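Side-chain contact in Azi13 (Streptomyces sahachiroi, PDB 5HMB), which is a PaaI-family hot dog thioesterase of azinomycin biosynthesis, probably hydrolysing aromatic acyl thioesters such as naphthoyl thioesters: residues G45-G49 against G50-A54. Sequence-based numbering, arbitrary orientation.
Sequences GILHG and GVHCA
The edge of the His48 ring receives Gly50 N, nearly in the ring plane. Gly50 N donates to His48 ND1 at 2.9 Å, with a bent N-H...N angle of 140°. The His52 ring carries Leu47 on one face. Leu47 CD2 makes a CH-pi contact 3.6 Å from the ring centroid, set toward the NE2-CE1 rim. The other Leu47 branch, CD1, packs on Val51 CB at 3.8 Å. With CG anti to the backbone N (chi1 -171°), Leu47 sends its two methyls to separate residues of the first helical turn.

His48 is the N-cap of helix 49-68. A chi1 of -166° sets its ring beside its own carbonyl carbon, and the second torsion turns ND1 toward Gly50 N. Its carbonyl takes part too: Val51 N donates to His48 O at 3.1 Å, a bond that spans three residues. The next bond, from Cys53 N to Gly49 O at 3.3 Å, spans four, as in a regular alpha helix. Gly50 CA, which bears no side chain, lies 3.6 Å from His48 ND1.

His48 NE2 is hydrogen-bonded to Ser58 OG of the second subunit, and the ring meets Tyr14 of that same subunit. Replacing His48 with an alanine removes the ring, and Gly50 N would probably lose its capping acceptor and Ser58 OG of the second subunit its partner.

The loop thus runs into the central helix of the hot dog fold through a side-chain cap. ND1 takes the N-H of Gly50 while NE2 bonds to Ser58 of the second subunit, so one buried imidazole joins the helix start to the subunit interface.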
loop_
_atom_site.group_PDB
_atom_site.type_symbol
_atom_site.label_atom_id
_atom_site.label_comp_id
_atom_site.label_asym_id
_atom_site.label_seq_id
_atom_site.Cartn_x
_atom_site.Cartn_y
_atom_site.Cartn_z
ATOM N N GLY A 45 8.189 -1.999 -24.869
ATOM C CA GLY A 45 6.947 -2.013 -25.622
ATOM C C GLY A 45 5.657 -2.188 -24.842
ATOM O O GLY A 45 4.607 -2.397 -25.463
ATOM N N ILE A 46 5.681 -2.109 -23.512
ATOM C CA ILE A 46 4.455 -2.169 -22.729
ATOM C C ILE A 46 4.231 -0.835 -22.018
ATOM O O ILE A 46 5.125 0.007 -21.894
ATOM C CB ILE A 46 4.459 -3.331 -21.720
ATOM C CG1 ILE A 46 5.543 -3.116 -20.678
ATOM C CG2 ILE A 46 4.669 -4.650 -22.436
ATOM C CD1 ILE A 46 5.683 -4.269 -19.735
ATOM N N LEU A 47 3.001 -0.644 -21.562
ATOM C CA LEU A 47 2.639 0.591 -20.882
ATOM C C LEU A 47 3.530 0.830 -19.670
ATOM O O LEU A 47 3.706 -0.056 -18.830
ATOM C CB LEU A 47 1.178 0.534 -20.454
ATOM C CG LEU A 47 0.595 1.842 -19.918
ATOM C CD1 LEU A 47 0.676 2.947 -20.969
ATOM C CD2 LEU A 47 -0.827 1.622 -19.455
ATOM N N HIS A 48 4.117 2.026 -19.606
ATOM C CA HIS A 48 4.783 2.497 -18.396
ATOM C C HIS A 48 3.836 2.366 -17.211
ATOM O O HIS A 48 2.651 2.694 -17.312
ATOM C CB HIS A 48 5.209 3.955 -18.592
ATOM C CG HIS A 48 6.188 4.455 -17.583
ATOM N ND1 HIS A 48 5.844 4.719 -16.271
ATOM C CD2 HIS A 48 7.497 4.782 -17.702
ATOM C CE1 HIS A 48 6.902 5.176 -15.626
ATOM N NE2 HIS A 48 7.920 5.219 -16.470
ATOM N N GLY A 49 4.352 1.844 -16.100
ATOM C CA GLY A 49 3.511 1.615 -14.941
ATOM C C GLY A 49 2.962 2.898 -14.344
ATOM O O GLY A 49 1.846 2.912 -13.834
ATOM N N GLY A 50 3.740 3.985 -14.385
ATOM C CA GLY A 50 3.248 5.261 -13.895
ATOM C C GLY A 50 1.982 5.715 -14.588
ATOM O O GLY A 50 1.153 6.387 -13.979
ATOM N N VAL A 51 1.795 5.336 -15.861
ATOM C CA VAL A 51 0.561 5.711 -16.543
ATOM C C VAL A 51 -0.643 5.078 -15.851
ATOM O O VAL A 51 -1.670 5.732 -15.649
ATOM C CB VAL A 51 0.623 5.334 -18.034
ATOM C CG1 VAL A 51 -0.681 5.758 -18.714
ATOM C CG2 VAL A 51 1.820 6.005 -18.696
ATOM N N HIS A 52 -0.533 3.800 -15.468
ATOM C CA HIS A 52 -1.604 3.158 -14.708
ATOM C C HIS A 52 -1.909 3.923 -13.426
ATOM O O HIS A 52 -3.077 4.155 -13.095
ATOM C CB HIS A 52 -1.237 1.705 -14.378
ATOM C CG HIS A 52 -1.537 0.749 -15.484
ATOM N ND1 HIS A 52 -2.743 0.744 -16.148
ATOM C CD2 HIS A 52 -0.788 -0.234 -16.044
ATOM C CE1 HIS A 52 -2.724 -0.201 -17.074
ATOM N NE2 HIS A 52 -1.553 -0.809 -17.028
ATOM N N CYS A 53 -0.871 4.303 -12.678
ATOM C CA CYS A 53 -1.081 5.054 -11.437
ATOM C C CYS A 53 -1.740 6.393 -11.706
ATOM O O CYS A 53 -2.636 6.815 -10.962
ATOM C CB CYS A 53 0.246 5.294 -10.732
ATOM S SG CYS A 53 1.223 3.775 -10.398
ATOM N N ALA A 54 -1.275 7.097 -12.744
ATOM C CA ALA A 54 -1.820 8.412 -13.068
ATOM C C ALA A 54 -3.293 8.329 -13.454
ATOM O O ALA A 54 -4.085 9.212 -13.102
ATOM C CB ALA A 54 -0.999 9.040 -14.197
#